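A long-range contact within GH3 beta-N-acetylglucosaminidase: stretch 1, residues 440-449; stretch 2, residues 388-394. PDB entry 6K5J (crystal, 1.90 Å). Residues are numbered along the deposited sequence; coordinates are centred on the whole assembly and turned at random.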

# COMPACT_ATOMS: atom_id res chain seq x y z
N HIS A 440 -14.87 1.95 -30.30
CA HIS A 440 -13.64 1.62 -31.02
C HIS A 440 -13.22 0.18 -30.75
O HIS A 440 -12.78 -0.52 -31.67
CB HIS A 440 -12.53 2.59 -30.63
CG HIS A 440 -11.32 2.50 -31.52
ND1 HIS A 440 -10.05 2.77 -31.07
CD2 HIS A 440 -11.20 2.18 -32.83
CE1 HIS A 440 -9.19 2.62 -32.06
NE2 HIS A 440 -9.87 2.26 -33.14
N ILE A 441 -13.33 -0.28 -29.50
CA ILE A 441 -12.93 -1.65 -29.18
C ILE A 441 -13.86 -2.65 -29.85
O ILE A 441 -13.41 -3.65 -30.43
CB ILE A 441 -12.89 -1.86 -27.65
CG1 ILE A 441 -11.82 -0.99 -27.00
CG2 ILE A 441 -12.65 -3.35 -27.34
CD1 ILE A 441 -10.47 -1.01 -27.70
N GLN A 442 -15.17 -2.40 -29.78
CA GLN A 442 -16.11 -3.32 -30.42
C GLN A 442 -15.85 -3.42 -31.92
O GLN A 442 -15.96 -4.50 -32.50
CB GLN A 442 -17.55 -2.88 -30.14
CG GLN A 442 -17.90 -2.84 -28.66
CD GLN A 442 -19.20 -3.52 -28.33
OE1 GLN A 442 -19.54 -4.55 -28.91
NE2 GLN A 442 -19.95 -2.95 -27.39
N GLU A 443 -15.48 -2.30 -32.54
CA GLU A 443 -15.19 -2.31 -33.97
C GLU A 443 -13.93 -3.12 -34.28
O GLU A 443 -13.93 -3.96 -35.18
CB GLU A 443 -15.05 -0.88 -34.48
CG GLU A 443 -15.00 -0.77 -36.00
CD GLU A 443 -14.11 0.36 -36.48
OE1 GLU A 443 -12.90 0.13 -36.68
OE2 GLU A 443 -14.63 1.48 -36.66
N LEU A 444 -12.85 -2.86 -33.55
CA LEU A 444 -11.60 -3.58 -33.81
C LEU A 444 -11.75 -5.07 -33.54
O LEU A 444 -11.07 -5.89 -34.17
CB LEU A 444 -10.47 -2.99 -32.97
CG LEU A 444 -9.90 -1.66 -33.46
CD1 LEU A 444 -9.10 -0.97 -32.36
CD2 LEU A 444 -9.05 -1.88 -34.70
N SER A 445 -12.64 -5.45 -32.62
CA SER A 445 -12.87 -6.87 -32.35
C SER A 445 -13.56 -7.56 -33.52
O SER A 445 -13.48 -8.79 -33.62
CB SER A 445 -13.70 -7.05 -31.08
OG SER A 445 -15.04 -6.61 -31.26
N GLY A 446 -14.23 -6.80 -34.39
CA GLY A 446 -14.73 -7.38 -35.62
C GLY A 446 -13.65 -7.65 -36.65
O GLY A 446 -13.84 -8.46 -37.56
N GLN A 447 -12.50 -6.99 -36.51
CA GLN A 447 -11.39 -7.18 -37.43
C GLN A 447 -10.28 -8.05 -36.85
O GLN A 447 -9.50 -8.62 -37.63
CB GLN A 447 -10.81 -5.83 -37.85
CG GLN A 447 -11.88 -4.79 -38.19
CD GLN A 447 -11.32 -3.38 -38.28
OE1 GLN A 447 -10.12 -3.19 -38.45
NE2 GLN A 447 -12.20 -2.39 -38.18
N ILE A 448 -10.19 -8.17 -35.53
CA ILE A 448 -9.18 -9.00 -34.87
C ILE A 448 -9.92 -9.91 -33.89
O ILE A 448 -10.47 -9.43 -32.89
CB ILE A 448 -8.12 -8.16 -34.15
CG1 ILE A 448 -7.41 -7.23 -35.14
CG2 ILE A 448 -7.11 -9.06 -33.45
CD1 ILE A 448 -6.43 -6.23 -34.50
N SER A 449 -9.92 -11.21 -34.17
CA SER A 449 -10.76 -12.12 -33.38
C SER A 449 -10.10 -12.54 -32.06
O SER A 449 -10.82 -12.83 -31.09
CB SER A 449 -11.14 -13.34 -34.22
OG SER A 449 -10.26 -14.43 -33.98
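Stretch 2 388-394: KPVLVVW

Stretch 2 packs as a β-strand against the helix of stretch 1 in a nearly antiparallel, largely apolar contact that buries 366 Å² and includes no hydrogen bond across the stretches. Val390 to Trp394 have extended backbone angles (phi -95 to -129°, psi 115 to 126°), and the strand continues later in the chain. Its axis comes within 9.2 Å of the helix axis, with a signed crossing angle of -164°, so the two segments run in nearly opposite senses. The register agrees: the CA atoms of Ile441 and Val393 are 7.7 Å apart, and those of Ile448 and Leu391 6.2 Å.

Alternation along the strand turns the CA-to-CB bonds of Leu391 and Val393 toward stretch 1 and that of Val390 away; that of Pro389 also points toward stretch 1. Leu391, with chi1 t and chi2 p, has the largest covered area of either stretch, 102 Å²; its CD2 lies 4.1 Å from Leu444 CB and 4.1 Å from Ser445 N. That amide already donates to Ile441 O within stretch 1. Farther along the strand, Val393 CG2 meets Ile441 CG2 at 3.9 Å. At the other end, Ile448, beyond the helix, places CG2 3.9 Å from Leu391 CB, 4.0 Å from Pro389 CB and 3.5 Å from Leu391 N, so this methyl packs against strand backbone as well as side chains.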

# COMPACT_ATOMS: atom_id res chain seq x y z
N LYS A 388 -1.72 -15.26 -35.74
CA LYS A 388 -2.84 -14.36 -35.90
C LYS A 388 -2.62 -13.10 -35.08
O LYS A 388 -1.92 -13.13 -34.06
CB LYS A 388 -4.15 -15.04 -35.47
CG LYS A 388 -4.57 -16.22 -36.32
CD LYS A 388 -5.75 -16.93 -35.69
CE LYS A 388 -6.68 -17.53 -36.75
NZ LYS A 388 -5.99 -18.54 -37.59
N PRO A 389 -3.19 -11.97 -35.50
CA PRO A 389 -3.07 -10.74 -34.71
C PRO A 389 -3.74 -10.89 -33.36
O PRO A 389 -4.62 -11.73 -33.16
CB PRO A 389 -3.78 -9.67 -35.56
CG PRO A 389 -4.01 -10.32 -36.90
CD PRO A 389 -4.09 -11.79 -36.65
N VAL A 390 -3.34 -10.03 -32.43
CA VAL A 390 -3.88 -10.02 -31.08
C VAL A 390 -4.29 -8.59 -30.75
O VAL A 390 -3.49 -7.66 -30.88
CB VAL A 390 -2.86 -10.53 -30.04
CG1 VAL A 390 -3.50 -10.65 -28.65
CG2 VAL A 390 -2.26 -11.86 -30.48
N LEU A 391 -5.54 -8.41 -30.35
CA LEU A 391 -6.00 -7.13 -29.84
C LEU A 391 -5.89 -7.15 -28.32
O LEU A 391 -6.54 -7.97 -27.66
CB LEU A 391 -7.45 -6.87 -30.27
CG LEU A 391 -8.04 -5.59 -29.66
CD1 LEU A 391 -7.31 -4.33 -30.17
CD2 LEU A 391 -9.53 -5.51 -29.93
N VAL A 392 -5.06 -6.28 -27.77
CA VAL A 392 -4.95 -6.12 -26.32
C VAL A 392 -5.64 -4.83 -25.92
O VAL A 392 -5.32 -3.75 -26.45
CB VAL A 392 -3.48 -6.12 -25.86
CG1 VAL A 392 -3.40 -5.89 -24.34
CG2 VAL A 392 -2.80 -7.44 -26.25
N VAL A 393 -6.58 -4.93 -24.99
CA VAL A 393 -7.28 -3.77 -24.44
C VAL A 393 -6.63 -3.44 -23.10
O VAL A 393 -6.66 -4.24 -22.17
CB VAL A 393 -8.78 -4.04 -24.29
CG1 VAL A 393 -9.51 -2.77 -23.88
CG2 VAL A 393 -9.35 -4.57 -25.60
N TRP A 394 -6.01 -2.26 -23.02
CA TRP A 394 -5.16 -1.92 -21.88
C TRP A 394 -5.78 -0.77 -21.11
O TRP A 394 -5.99 0.31 -21.69
CB TRP A 394 -3.75 -1.56 -22.34
CG TRP A 394 -2.84 -1.19 -21.20
CD1 TRP A 394 -2.47 0.07 -20.82
CD2 TRP A 394 -2.21 -2.09 -20.28
NE1 TRP A 394 -1.65 0.01 -19.72
CE2 TRP A 394 -1.48 -1.30 -19.36
CE3 TRP A 394 -2.20 -3.48 -20.13
CZ2 TRP A 394 -0.73 -1.86 -18.32
CZ3 TRP A 394 -1.46 -4.04 -19.09
CH2 TRP A 394 -0.74 -3.22 -18.20